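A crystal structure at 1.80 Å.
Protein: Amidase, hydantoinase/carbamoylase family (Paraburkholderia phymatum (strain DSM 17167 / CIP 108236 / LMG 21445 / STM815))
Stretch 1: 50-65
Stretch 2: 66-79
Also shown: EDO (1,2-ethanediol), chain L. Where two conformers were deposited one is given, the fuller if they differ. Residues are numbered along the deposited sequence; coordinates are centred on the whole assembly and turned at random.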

# COMPACT_ATOMS: atom_id res chain seq x y z
N ALA A 50 20.51 -15.10 -30.44
CA ALA A 50 21.74 -14.59 -29.86
C ALA A 50 22.66 -15.73 -29.44
O ALA A 50 23.89 -15.62 -29.55
N ARG A 51 22.09 -16.83 -28.95
CA ARG A 51 22.90 -17.97 -28.53
C ARG A 51 23.56 -18.65 -29.72
O ARG A 51 24.71 -19.08 -29.64
N ARG A 52 22.84 -18.76 -30.84
CA ARG A 52 23.46 -19.32 -32.04
C ARG A 52 24.60 -18.44 -32.52
O ARG A 52 25.68 -18.94 -32.88
N TRP A 53 24.40 -17.11 -32.52
CA TRP A 53 25.48 -16.21 -32.88
C TRP A 53 26.67 -16.39 -31.95
O TRP A 53 27.82 -16.52 -32.39
N LEU A 54 26.40 -16.43 -30.64
CA LEU A 54 27.48 -16.57 -29.67
C LEU A 54 28.25 -17.87 -29.86
O LEU A 54 29.48 -17.90 -29.78
N ALA A 55 27.54 -18.97 -30.10
CA ALA A 55 28.23 -20.24 -30.31
C ALA A 55 29.11 -20.17 -31.54
O ALA A 55 30.21 -20.73 -31.56
N GLY A 56 28.65 -19.47 -32.58
CA GLY A 56 29.47 -19.29 -33.76
C GLY A 56 30.74 -18.50 -33.48
O GLY A 56 31.81 -18.82 -33.99
N ARG A 57 30.62 -17.45 -32.65
CA ARG A 57 31.80 -16.66 -32.28
C ARG A 57 32.78 -17.50 -31.47
O ARG A 57 34.00 -17.36 -31.62
N MET A 58 32.27 -18.34 -30.56
CA MET A 58 33.14 -19.24 -29.82
C MET A 58 33.84 -20.21 -30.76
O MET A 58 35.03 -20.51 -30.59
N THR A 59 33.11 -20.73 -31.75
CA THR A 59 33.72 -21.61 -32.73
C THR A 59 34.80 -20.88 -33.51
O THR A 59 35.91 -21.40 -33.69
N ASP A 60 34.51 -19.65 -33.96
CA ASP A 60 35.51 -18.83 -34.65
C ASP A 60 36.76 -18.68 -33.81
O ASP A 60 37.88 -18.62 -34.34
N ALA A 61 36.60 -18.59 -32.49
CA ALA A 61 37.74 -18.43 -31.59
C ALA A 61 38.51 -19.73 -31.38
O ALA A 61 39.53 -19.71 -30.70
N GLY A 62 38.03 -20.85 -31.92
CA GLY A 62 38.68 -22.13 -31.74
C GLY A 62 38.18 -22.97 -30.58
O GLY A 62 38.81 -23.99 -30.26
N LEU A 63 37.06 -22.60 -29.95
CA LEU A 63 36.51 -23.42 -28.89
C LEU A 63 35.54 -24.46 -29.45
O LEU A 63 35.00 -24.31 -30.55
N ASP A 64 35.36 -25.54 -28.69
CA ASP A 64 34.34 -26.56 -28.96
C ASP A 64 33.04 -26.07 -28.34
O ASP A 64 32.85 -26.19 -27.13
N ALA A 65 32.15 -25.52 -29.16
CA ALA A 65 31.03 -24.74 -28.65
C ALA A 65 29.69 -25.31 -29.08
O ALA A 65 29.53 -25.77 -30.22
N ALA A 66 28.70 -25.21 -28.19
CA ALA A 66 27.35 -25.66 -28.50
C ALA A 66 26.37 -25.07 -27.49
O ALA A 66 26.74 -24.73 -26.37
N ILE A 67 25.12 -24.94 -27.92
CA ILE A 67 24.01 -24.70 -27.00
C ILE A 67 23.60 -26.05 -26.41
O ILE A 67 23.28 -26.98 -27.16
N ASP A 68 23.59 -26.16 -25.08
CA ASP A 68 23.38 -27.48 -24.48
C ASP A 68 21.89 -27.72 -24.22
O ASP A 68 21.02 -26.95 -24.63
N GLY A 69 21.59 -28.81 -23.52
CA GLY A 69 20.24 -29.28 -23.28
C GLY A 69 19.37 -28.37 -22.44
O GLY A 69 18.15 -28.56 -22.43
N VAL A 70 19.94 -27.40 -21.72
CA VAL A 70 19.12 -26.43 -21.00
C VAL A 70 19.21 -25.04 -21.61
O VAL A 70 18.54 -24.12 -21.12
N GLY A 71 19.98 -24.86 -22.68
CA GLY A 71 20.12 -23.56 -23.30
C GLY A 71 21.38 -22.80 -22.92
O GLY A 71 21.54 -21.66 -23.36
N THR A 72 22.26 -23.39 -22.12
CA THR A 72 23.54 -22.76 -21.85
C THR A 72 24.39 -22.79 -23.12
O THR A 72 24.37 -23.77 -23.87
N VAL A 73 25.10 -21.70 -23.40
CA VAL A 73 26.10 -21.71 -24.46
C VAL A 73 27.44 -21.96 -23.78
O VAL A 73 27.83 -21.19 -22.89
N PHE A 74 28.12 -23.03 -24.17
CA PHE A 74 29.39 -23.38 -23.56
C PHE A 74 30.42 -23.63 -24.65
O PHE A 74 30.20 -24.47 -25.53
N GLY A 75 31.53 -22.91 -24.58
CA GLY A 75 32.64 -23.10 -25.49
C GLY A 75 33.80 -23.68 -24.71
O GLY A 75 34.43 -23.00 -23.90
N ARG A 76 34.07 -24.97 -24.94
CA ARG A 76 35.10 -25.69 -24.20
C ARG A 76 36.42 -25.58 -24.95
O ARG A 76 36.47 -25.78 -26.16
N SER A 77 37.48 -25.23 -24.23
CA SER A 77 38.81 -25.25 -24.83
C SER A 77 39.14 -26.63 -25.40
O SER A 77 38.71 -27.67 -24.89
N ARG A 78 39.92 -26.64 -26.48
CA ARG A 78 40.44 -27.90 -27.01
C ARG A 78 41.82 -28.24 -26.45
O ARG A 78 42.36 -29.32 -26.76
N LYS A 79 42.38 -27.39 -25.62
CA LYS A 79 43.71 -27.57 -25.06
C LYS A 79 43.68 -28.49 -23.84
O LYS A 79 42.68 -28.54 -23.13

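Which side chains fill the space between the helix and the strand that runs nearly parallel to it? Val-73 (chi1 t) points toward the helix, where Leu-54, Ala-55 and Met-58 point back. Its CG1 lies 3.9 Å from both Ala-55 CB and Met-58 SD, and its CB lies 3.9 Å from Leu-54 CD2. Met-58, m at chi1 and then extended, brings SD to 3.5 Å from Gly-75 N. A CB on Gly-75 would clash with that sulfur, so glycine leaves room for it.

How does Arg-51, a charged residue, fit into this buried layer? Its aliphatic part packs like a hydrophobe: CG lies 3.5 Å from Val-73 CG2, and CB 3.7 Å from CD1 of Ile-67 (chi1 m, chi2 t). The extended chain then carries NH1 to 2.9 Å from Gly-71 O, and all three guanidinium nitrogens are satisfied by hydrogen bonds elsewhere in the structure.

What satisfies the backbone where the strands pair? Asp-64 and Arg-76 exchange two hydrogen bonds, Asp-64 N to Arg-76 O and Arg-76 N to Asp-64 O, each 2.8 Å. Their side chains share one face of the sheet, and water 2 links them, accepting from Arg-76 NH1 (2.9 Å) and donating to Ser-77 O (2.8 Å) and, weakly, to Asp-64 OD2 (3.4 Å).

How are the carbonyls after the helix served? Arg-78 (chi1 m, then extended) swings its end back, and NE makes a weak hydrogen bond to Gly-62 O at 3.2 Å. Its NH2 donates to water 1 at 2.7 Å; that water donates to Leu-63 O (3.0 Å) and weakly to Thr-59 O (3.3 Å). Asp-64 CA lies over one face of the guanidinium, 3.8 Å from Arg-78 NH2.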

# COMPACT_ATOMS: atom_id res chain seq x y z
CB ALA A 50 21.42 -13.70 -28.67
CB ARG A 51 22.05 -18.96 -27.74
CG ARG A 51 21.70 -18.42 -26.37
CD ARG A 51 20.90 -19.35 -25.43
NE ARG A 51 20.47 -18.46 -24.37
CZ ARG A 51 21.16 -18.21 -23.26
NH1 ARG A 51 22.29 -18.86 -22.98
NH2 ARG A 51 20.70 -17.30 -22.41
CB ARG A 52 22.41 -19.52 -33.13
CG ARG A 52 21.43 -20.62 -32.80
CD ARG A 52 20.28 -20.70 -33.79
NE ARG A 52 19.41 -21.82 -33.46
CZ ARG A 52 18.12 -21.87 -33.76
NH1 ARG A 52 17.55 -20.86 -34.40
NH2 ARG A 52 17.41 -22.93 -33.42
CB TRP A 53 25.00 -14.76 -32.87
CG TRP A 53 26.13 -13.78 -32.98
CD1 TRP A 53 26.74 -13.36 -34.13
CD2 TRP A 53 26.80 -13.12 -31.90
NE1 TRP A 53 27.75 -12.48 -33.83
CE2 TRP A 53 27.81 -12.31 -32.47
CE3 TRP A 53 26.65 -13.12 -30.51
CZ2 TRP A 53 28.66 -11.52 -31.69
CZ3 TRP A 53 27.49 -12.33 -29.74
CH2 TRP A 53 28.49 -11.54 -30.34
CB LEU A 54 26.91 -16.50 -28.26
CG LEU A 54 27.94 -16.65 -27.15
CD1 LEU A 54 28.92 -15.47 -27.20
CD2 LEU A 54 27.23 -16.73 -25.81
CB ALA A 55 27.21 -21.38 -30.41
CB ARG A 57 31.40 -15.42 -31.48
CG ARG A 57 30.62 -14.38 -32.28
CD ARG A 57 31.45 -13.89 -33.49
NE ARG A 57 32.41 -12.84 -33.12
CZ ARG A 57 33.61 -12.70 -33.68
NH1 ARG A 57 34.02 -13.56 -34.61
NH2 ARG A 57 34.40 -11.71 -33.30
CB MET A 58 32.33 -20.02 -28.79
CG MET A 58 31.75 -19.15 -27.67
SD MET A 58 30.75 -20.17 -26.56
CE MET A 58 30.27 -19.02 -25.29
CB THR A 59 32.66 -22.18 -33.66
OG1 THR A 59 31.75 -22.97 -32.89
CG2 THR A 59 33.30 -23.03 -34.75
CB ASP A 60 34.96 -17.44 -34.96
CG ASP A 60 33.82 -17.44 -35.97
OD1 ASP A 60 33.69 -18.42 -36.73
OD2 ASP A 60 33.06 -16.45 -35.98
CB ALA A 61 37.27 -17.91 -30.23
CB LEU A 63 35.78 -22.54 -27.87
CG LEU A 63 36.61 -21.37 -27.31
CD1 LEU A 63 35.73 -20.42 -26.49
CD2 LEU A 63 37.74 -21.92 -26.45
CB ASP A 64 34.80 -27.90 -28.38
CG ASP A 64 33.73 -28.97 -28.44
OD1 ASP A 64 32.82 -28.89 -29.28
OD2 ASP A 64 33.82 -29.91 -27.62
CB ALA A 65 31.13 -23.29 -29.14
CB ALA A 66 27.26 -27.19 -28.47
CB ILE A 67 22.83 -24.03 -27.72
CG1 ILE A 67 23.29 -22.79 -28.48
CG2 ILE A 67 21.71 -23.70 -26.74
CD1 ILE A 67 22.24 -22.20 -29.42
CB ASP A 68 24.24 -27.63 -23.21
CG ASP A 68 23.56 -27.08 -21.94
OD1 ASP A 68 22.63 -26.25 -22.05
OD2 ASP A 68 23.97 -27.48 -20.83
CB VAL A 70 19.46 -26.39 -19.50
CG1 VAL A 70 19.06 -27.70 -18.83
CG2 VAL A 70 20.95 -26.09 -19.28
CB THR A 72 24.25 -23.48 -20.71
OG1 THR A 72 23.62 -23.14 -19.47
CG2 THR A 72 25.75 -23.13 -20.64
CB VAL A 73 26.13 -20.40 -25.26
CG1 VAL A 73 26.92 -20.62 -26.56
CG2 VAL A 73 24.73 -19.93 -25.58
CB PHE A 74 29.26 -24.60 -22.65
CG PHE A 74 30.39 -24.73 -21.67
CD1 PHE A 74 30.36 -24.05 -20.46
CD2 PHE A 74 31.51 -25.49 -21.98
CE1 PHE A 74 31.42 -24.14 -19.56
CE2 PHE A 74 32.58 -25.59 -21.08
CZ PHE A 74 32.53 -24.91 -19.87
CB ARG A 76 34.70 -27.16 -24.04
CG ARG A 76 35.57 -28.01 -23.10
CD ARG A 76 34.99 -29.43 -23.08
NE ARG A 76 35.63 -30.34 -22.12
CZ ARG A 76 36.63 -31.17 -22.43
NH1 ARG A 76 37.12 -31.17 -23.67
NH2 ARG A 76 37.13 -31.99 -21.52
CB SER A 77 39.85 -24.85 -23.78
OG SER A 77 41.16 -24.81 -24.32
CB ARG A 78 40.49 -27.87 -28.54
CG ARG A 78 39.17 -27.43 -29.17
CD ARG A 78 39.26 -27.46 -30.70
NE ARG A 78 38.05 -26.94 -31.34
CZ ARG A 78 37.02 -27.69 -31.71
NH1 ARG A 78 37.04 -29.00 -31.49
NH2 ARG A 78 35.97 -27.13 -32.29
CB LYS A 79 44.28 -26.21 -24.66
CG LYS A 79 44.58 -25.34 -25.90
CD LYS A 79 44.55 -23.86 -25.59
CE LYS A 79 44.69 -23.06 -26.92
NZ LYS A 79 44.55 -21.58 -26.63
C1 EDO L . 38.83 -12.89 -34.24
O1 EDO L . 37.52 -12.45 -34.62
C2 EDO L . 38.88 -14.39 -33.92
O2 EDO L . 37.59 -14.99 -34.04
O HOH W 1 36.63 -24.58 -33.06
O HOH W 2 36.77 -29.44 -25.95